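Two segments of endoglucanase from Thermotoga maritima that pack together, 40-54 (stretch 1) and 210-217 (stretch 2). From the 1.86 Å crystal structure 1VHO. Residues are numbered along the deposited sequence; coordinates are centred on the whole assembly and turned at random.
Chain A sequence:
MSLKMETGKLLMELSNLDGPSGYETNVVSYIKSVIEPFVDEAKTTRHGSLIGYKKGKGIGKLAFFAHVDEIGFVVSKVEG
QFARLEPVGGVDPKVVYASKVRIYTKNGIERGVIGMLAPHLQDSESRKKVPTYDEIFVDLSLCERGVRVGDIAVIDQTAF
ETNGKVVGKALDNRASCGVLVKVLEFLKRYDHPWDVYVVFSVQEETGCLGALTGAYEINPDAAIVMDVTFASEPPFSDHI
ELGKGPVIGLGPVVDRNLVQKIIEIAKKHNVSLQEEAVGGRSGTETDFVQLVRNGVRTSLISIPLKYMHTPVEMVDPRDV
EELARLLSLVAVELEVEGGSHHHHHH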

ATOM      1  N   ASP A  40      -6.352 -13.670  16.581  1.00 25.78           N
ATOM      2  CA  ASP A  40      -5.959 -14.512  17.730  1.00 27.13           C
ATOM      3  C   ASP A  40      -4.555 -14.073  18.133  1.00 28.29           C
ATOM      4  O   ASP A  40      -4.213 -14.107  19.315  1.00 28.06           O
ATOM      5  CB  ASP A  40      -5.972 -15.995  17.334  1.00 26.48           C
ATOM      6  CG  ASP A  40      -7.439 -16.394  17.245  1.00 32.38           C
ATOM      7  OD1 ASP A  40      -7.969 -16.596  16.159  1.00 30.54           O
ATOM      8  OD2 ASP A  40      -8.066 -16.437  18.325  1.00 36.77           O
ATOM      9  N   GLU A  41      -3.733 -13.723  17.144  1.00 26.28           N
ATOM     10  CA  GLU A  41      -2.391 -13.239  17.419  1.00 27.99           C
ATOM     11  C   GLU A  41      -1.832 -12.432  16.252  1.00 28.68           C
ATOM     12  O   GLU A  41      -2.363 -12.481  15.136  1.00 25.59           O
ATOM     13  CB  GLU A  41      -1.393 -14.339  17.756  1.00 32.60           C
ATOM     14  CG  GLU A  41      -1.362 -15.522  16.838  1.00 38.41           C
ATOM     15  CD  GLU A  41      -0.432 -16.640  17.305  1.00 42.95           C
ATOM     16  OE1 GLU A  41      -0.893 -17.546  18.029  1.00 43.28           O
ATOM     17  OE2 GLU A  41       0.749 -16.618  16.926  1.00 41.01           O
ATOM     18  N   ALA A  42      -0.767 -11.694  16.563  1.00 27.45           N
ATOM     19  CA  ALA A  42      -0.112 -10.883  15.530  1.00 29.96           C
ATOM     20  C   ALA A  42       1.388 -10.895  15.787  1.00 32.22           C
ATOM     21  O   ALA A  42       1.781 -10.698  16.952  1.00 33.39           O
ATOM     22  CB  ALA A  42      -0.668  -9.488  15.479  1.00 27.39           C
ATOM     23  N   LYS A  43       2.158 -11.316  14.808  1.00 29.55           N
ATOM     24  CA  LYS A  43       3.595 -11.372  14.955  1.00 31.88           C
ATOM     25  C   LYS A  43       4.310 -10.477  13.956  1.00 32.52           C
ATOM     26  O   LYS A  43       3.844 -10.271  12.842  1.00 30.23           O
ATOM     27  CB  LYS A  43       4.109 -12.818  14.758  1.00 32.79           C
ATOM     28  CG  LYS A  43       3.897 -13.647  16.028  1.00 37.19           C
ATOM     29  CD  LYS A  43       3.891 -15.124  15.747  1.00 43.22           C
ATOM     30  CE  LYS A  43       5.264 -15.770  15.788  1.00 45.95           C
ATOM     31  NZ  LYS A  43       5.093 -17.265  15.827  1.00 49.02           N
ATOM     32  N   THR A  44       5.478  -9.995  14.382  1.00 32.42           N
ATOM     33  CA  THR A  44       6.304  -9.149  13.542  1.00 33.35           C
ATOM     34  C   THR A  44       7.500  -9.913  13.029  1.00 34.66           C
ATOM     35  O   THR A  44       8.021 -10.799  13.741  1.00 38.83           O
ATOM     36  CB  THR A  44       6.746  -7.900  14.335  1.00 34.93           C
ATOM     37  OG1 THR A  44       5.545  -7.273  14.821  1.00 41.81           O
ATOM     38  CG2 THR A  44       7.467  -6.916  13.435  1.00 37.13           C
ATOM     39  N   THR A  45       7.913  -9.711  11.803  1.00 32.50           N
ATOM     40  CA  THR A  45       9.093 -10.419  11.308  1.00 32.55           C
ATOM     41  C   THR A  45      10.331  -9.632  11.785  1.00 34.46           C
ATOM     42  O   THR A  45      10.187  -8.575  12.392  1.00 32.68           O
ATOM     43  CB  THR A  45       9.102 -10.534   9.795  1.00 29.79           C
ATOM     44  OG1 THR A  45       9.295  -9.245   9.194  1.00 29.42           O
ATOM     45  CG2 THR A  45       7.770 -11.128   9.317  1.00 31.56           C
ATOM     46  N   ARG A  46      11.507 -10.130  11.428  1.00 35.87           N
ATOM     47  CA  ARG A  46      12.732  -9.434  11.834  1.00 37.19           C
ATOM     48  C   ARG A  46      12.907  -8.164  11.012  1.00 36.39           C
ATOM     49  O   ARG A  46      13.599  -7.252  11.463  1.00 36.25           O
ATOM     50  CB  ARG A  46      13.926 -10.363  11.758  1.00 42.31           C
ATOM     51  CG  ARG A  46      14.336 -10.850  10.385  1.00 47.67           C
ATOM     52  CD  ARG A  46      15.394 -11.945  10.480  1.00 52.78           C
ATOM     53  NE  ARG A  46      16.064 -12.202   9.215  1.00 55.44           N
ATOM     54  CZ  ARG A  46      17.021 -11.445   8.686  1.00 58.99           C
ATOM     55  NH1 ARG A  46      17.459 -10.346   9.297  1.00 59.45           N
ATOM     56  NH2 ARG A  46      17.563 -11.784   7.520  1.00 59.25           N
ATOM     57  N   HIS A  47      12.297  -8.094   9.832  1.00 34.59           N
ATOM     58  CA  HIS A  47      12.370  -6.906   8.987  1.00 31.89           C
ATOM     59  C   HIS A  47      11.276  -5.897   9.320  1.00 30.15           C
ATOM     60  O   HIS A  47      11.321  -4.758   8.817  1.00 30.25           O
ATOM     61  CB  HIS A  47      12.359  -7.269   7.516  1.00 36.34           C
ATOM     62  CG  HIS A  47      13.576  -8.022   7.074  1.00 40.82           C
ATOM     63  ND1 HIS A  47      13.556  -9.372   6.803  1.00 44.85           N
ATOM     64  CD2 HIS A  47      14.851  -7.621   6.871  1.00 41.94           C
ATOM     65  CE1 HIS A  47      14.763  -9.758   6.432  1.00 45.44           C
ATOM     66  NE2 HIS A  47      15.570  -8.711   6.464  1.00 42.86           N
ATOM     67  N   GLY A  48      10.292  -6.273  10.121  1.00 25.82           N
ATOM     68  CA  GLY A  48       9.237  -5.368  10.536  1.00 26.00           C
ATOM     69  C   GLY A  48       7.871  -5.599   9.899  1.00 24.22           C
ATOM     70  O   GLY A  48       6.960  -4.792  10.153  1.00 22.02           O
ATOM     71  N   SER A  49       7.682  -6.714   9.214  1.00 23.59           N
ATOM     72  CA  SER A  49       6.372  -7.015   8.599  1.00 24.36           C
ATOM     73  C   SER A  49       5.440  -7.499   9.691  1.00 24.94           C
ATOM     74  O   SER A  49       5.918  -7.948  10.768  1.00 28.09           O
ATOM     75  CB  SER A  49       6.460  -8.038   7.490  1.00 20.46           C
ATOM     76  OG  SER A  49       7.171  -7.595   6.342  1.00 21.75           O
ATOM     77  N   LEU A  50       4.134  -7.377   9.514  1.00 22.08           N
ATOM     78  CA  LEU A  50       3.182  -7.796  10.502  1.00 23.00           C
ATOM     79  C   LEU A  50       2.247  -8.872   9.928  1.00 24.17           C
ATOM     80  O   LEU A  50       1.765  -8.709   8.798  1.00 23.07           O
ATOM     81  CB  LEU A  50       2.360  -6.586  10.990  1.00 21.61           C
ATOM     82  CG  LEU A  50       1.233  -6.872  11.974  1.00 21.13           C
ATOM     83  CD1 LEU A  50       1.771  -7.092  13.389  1.00 26.12           C
ATOM     84  CD2 LEU A  50       0.224  -5.719  12.005  1.00 22.67           C
ATOM     85  N   ILE A  51       2.080  -9.975  10.631  1.00 23.20           N
ATOM     86  CA  ILE A  51       1.175 -11.053  10.181  1.00 23.65           C
ATOM     87  C   ILE A  51       0.076 -11.245  11.203  1.00 24.14           C
ATOM     88  O   ILE A  51       0.366 -11.523  12.389  1.00 27.97           O
ATOM     89  CB  ILE A  51       1.886 -12.394   9.902  1.00 22.66           C
ATOM     90  CG1 ILE A  51       2.820 -12.279   8.707  1.00 22.24           C
ATOM     91  CG2 ILE A  51       0.813 -13.490   9.602  1.00 21.76           C
ATOM     92  CD1 ILE A  51       4.166 -11.606   8.950  1.00 27.80           C
ATOM     93  N   GLY A  52      -1.180 -10.989  10.832  1.00 23.49           N
ATOM     94  CA  GLY A  52      -2.301 -11.166  11.785  1.00 20.95           C
ATOM     95  C   GLY A  52      -2.773 -12.624  11.617  1.00 23.67           C
ATOM     96  O   GLY A  52      -2.925 -13.029  10.432  1.00 25.04           O
ATOM     97  N   TYR A  53      -3.044 -13.334  12.684  1.00 20.73           N
ATOM     98  CA  TYR A  53      -3.505 -14.730  12.546  1.00 23.69           C
ATOM     99  C   TYR A  53      -4.877 -14.921  13.162  1.00 22.94           C
ATOM    100  O   TYR A  53      -5.117 -14.570  14.327  1.00 22.44           O
ATOM    101  CB  TYR A  53      -2.492 -15.692  13.171  1.00 24.25           C
ATOM    102  CG  TYR A  53      -2.989 -17.116  13.305  1.00 29.59           C
ATOM    103  CD1 TYR A  53      -3.371 -17.824  12.178  1.00 30.44           C
ATOM    104  CD2 TYR A  53      -3.100 -17.748  14.535  1.00 34.01           C
ATOM    105  CE1 TYR A  53      -3.818 -19.124  12.255  1.00 33.53           C
ATOM    106  CE2 TYR A  53      -3.543 -19.067  14.632  1.00 35.76           C
ATOM    107  CZ  TYR A  53      -3.893 -19.739  13.484  1.00 36.70           C
ATOM    108  OH  TYR A  53      -4.356 -21.039  13.522  1.00 39.66           O
ATOM    109  N   LYS A  54      -5.807 -15.387  12.332  1.00 22.19           N
ATOM    110  CA  LYS A  54      -7.187 -15.602  12.808  1.00 23.16           C
ATOM    111  C   LYS A  54      -7.543 -17.074  12.556  1.00 25.33           C
ATOM    112  O   LYS A  54      -7.607 -17.553  11.412  1.00 23.31           O
ATOM    113  CB  LYS A  54      -8.150 -14.643  12.141  1.00 23.87           C
ATOM    114  CG  LYS A  54      -9.617 -14.821  12.456  1.00 24.42           C
ATOM    115  CD  LYS A  54      -9.941 -14.636  13.925  1.00 27.22           C
ATOM    116  CE  LYS A  54     -11.367 -15.135  14.214  1.00 27.46           C
ATOM    117  NZ  LYS A  54     -12.354 -14.457  13.352  1.00 27.58           N
ATOM    118  N   GLY A 210       8.270 -14.969   1.782  1.00 29.79           N
ATOM    119  CA  GLY A 210       9.301 -14.681   2.775  1.00 30.30           C
ATOM    120  C   GLY A 210       8.763 -13.823   3.903  1.00 30.77           C
ATOM    121  O   GLY A 210       9.106 -13.994   5.077  1.00 30.72           O
ATOM    122  N   ALA A 211       7.857 -12.863   3.587  1.00 29.63           N
ATOM    123  CA  ALA A 211       7.338 -12.065   4.712  1.00 27.68           C
ATOM    124  C   ALA A 211       6.551 -12.970   5.643  1.00 24.01           C
ATOM    125  O   ALA A 211       6.661 -12.935   6.862  1.00 24.88           O
ATOM    126  CB  ALA A 211       6.448 -10.933   4.190  1.00 30.29           C
ATOM    127  N   LEU A 212       5.623 -13.731   5.069  1.00 24.11           N
ATOM    128  CA  LEU A 212       4.796 -14.615   5.883  1.00 24.90           C
ATOM    129  C   LEU A 212       5.617 -15.592   6.723  1.00 27.39           C
ATOM    130  O   LEU A 212       5.353 -15.711   7.919  1.00 27.86           O
ATOM    131  CB  LEU A 212       3.852 -15.396   4.960  1.00 23.71           C
ATOM    132  CG  LEU A 212       3.109 -16.576   5.582  1.00 24.79           C
ATOM    133  CD1 LEU A 212       2.194 -16.118   6.702  1.00 24.23           C
ATOM    134  CD2 LEU A 212       2.297 -17.293   4.489  1.00 25.80           C
ATOM    135  N   THR A 213       6.642 -16.211   6.135  1.00 29.69           N
ATOM    136  CA  THR A 213       7.434 -17.201   6.874  1.00 33.76           C
ATOM    137  C   THR A 213       8.397 -16.598   7.868  1.00 34.78           C
ATOM    138  O   THR A 213       8.923 -17.304   8.736  1.00 33.85           O
ATOM    139  CB  THR A 213       8.144 -18.223   5.987  1.00 36.36           C
ATOM    140  OG1 THR A 213       8.934 -17.579   4.993  1.00 35.71           O
ATOM    141  CG2 THR A 213       7.115 -19.107   5.268  1.00 37.32           C
ATOM    142  N   GLY A 214       8.509 -15.261   7.888  1.00 33.83           N
ATOM    143  CA  GLY A 214       9.356 -14.600   8.884  1.00 31.73           C
ATOM    144  C   GLY A 214       8.625 -14.613  10.218  1.00 32.35           C
ATOM    145  O   GLY A 214       9.194 -14.261  11.259  1.00 32.88           O
ATOM    146  N   ALA A 215       7.339 -14.964  10.196  1.00 31.31           N
ATOM    147  CA  ALA A 215       6.483 -15.054  11.340  1.00 32.00           C
ATOM    148  C   ALA A 215       5.902 -16.446  11.572  1.00 32.35           C
ATOM    149  O   ALA A 215       5.770 -16.883  12.705  1.00 33.61           O
ATOM    150  CB  ALA A 215       5.287 -14.084  11.185  1.00 34.15           C
ATOM    151  N   TYR A 216       5.375 -17.108  10.539  1.00 32.27           N
ATOM    152  CA  TYR A 216       4.767 -18.425  10.680  1.00 32.35           C
ATOM    153  C   TYR A 216       5.287 -19.373   9.616  1.00 33.04           C
ATOM    154  O   TYR A 216       5.145 -19.134   8.409  1.00 31.58           O
ATOM    155  CB  TYR A 216       3.237 -18.337  10.531  1.00 32.09           C
ATOM    156  CG  TYR A 216       2.549 -17.588  11.644  1.00 31.01           C
ATOM    157  CD1 TYR A 216       2.203 -18.209  12.834  1.00 29.43           C
ATOM    158  CD2 TYR A 216       2.262 -16.227  11.477  1.00 29.58           C
ATOM    159  CE1 TYR A 216       1.568 -17.497  13.843  1.00 30.77           C
ATOM    160  CE2 TYR A 216       1.651 -15.505  12.487  1.00 29.77           C
ATOM    161  CZ  TYR A 216       1.312 -16.144  13.664  1.00 30.99           C
ATOM    162  OH  TYR A 216       0.705 -15.425  14.657  1.00 30.46           O
ATOM    163  N   GLU A 217       5.941 -20.455  10.039  1.00 35.16           N
ATOM    164  CA  GLU A 217       6.502 -21.423   9.096  1.00 36.38           C
ATOM    165  C   GLU A 217       5.385 -22.333   8.579  1.00 37.23           C
ATOM    166  O   GLU A 217       5.188 -23.434   9.093  1.00 37.87           O
ATOM    167  CB  GLU A 217       7.563 -22.284   9.795  1.00 36.62           C
TER
HETATM  168  O   HOH W   1      11.614 -13.033  11.022  1.00 43.62           O

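Stretch 1 is a β-hairpin: strands 41–44 and 50–54 pair through Lys43 N to Ile51 O (3.0 Å), Ile51 N to Lys43 O (2.8 Å) and Tyr53 N to Glu41 O (2.7 Å), and the turn closes with Thr45 N to Ser49 O (2.9 Å). Stretch 2 is the last part of a helix and the loop that follows; Tyr216 N to Leu212 O (3.0 Å) and Gly214 N to Ala211 O (3.1 Å) keep the chain curled as it leaves the helix. The backbones come closest at Thr45 and Gly214, whose CA atoms are 4.8 Å apart. A side chain on Gly214 would not fit there, since an ideal CB would lie 2.9 Å from Thr45 CG2. Alternation along the strands points Glu41, Lys43, Ile51 and Tyr53 toward stretch 2, while Ala42 and Leu50 point away.

Tyr216 has the largest area covered in the contact. Its CA-to-CB bond runs sideways, but chi1 in the m well carries the ring across the hairpin, where Tyr216 OH donates a short hydrogen bond to Glu41 OE2 (2.6 Å). Lys43 NZ lies 4.5 Å from the ring centroid in an off-centre cation-pi contact and also gives a weak hydrogen bond to Ala215 O (3.2 Å). Ile51 CG2 meets the ring edge at Tyr216 CE2 (3.6 Å), and Tyr53 CB packs 3.9 Å from Tyr216 CZ. Buried Ile51 also places CD1 3.5 Å from Ala215 CB, a methyl small enough to sit close to the sheet, and CG2 4.2 Å from Leu212 CD1. Thr45 divides its roles: CG2 packs 3.7 Å from Gly214 C, while OG1 accepts from Ser49 N (3.0 Å) within the turn. Beside it, a water bridges Arg46 N (2.9 Å) and Gly214 O (2.7 Å).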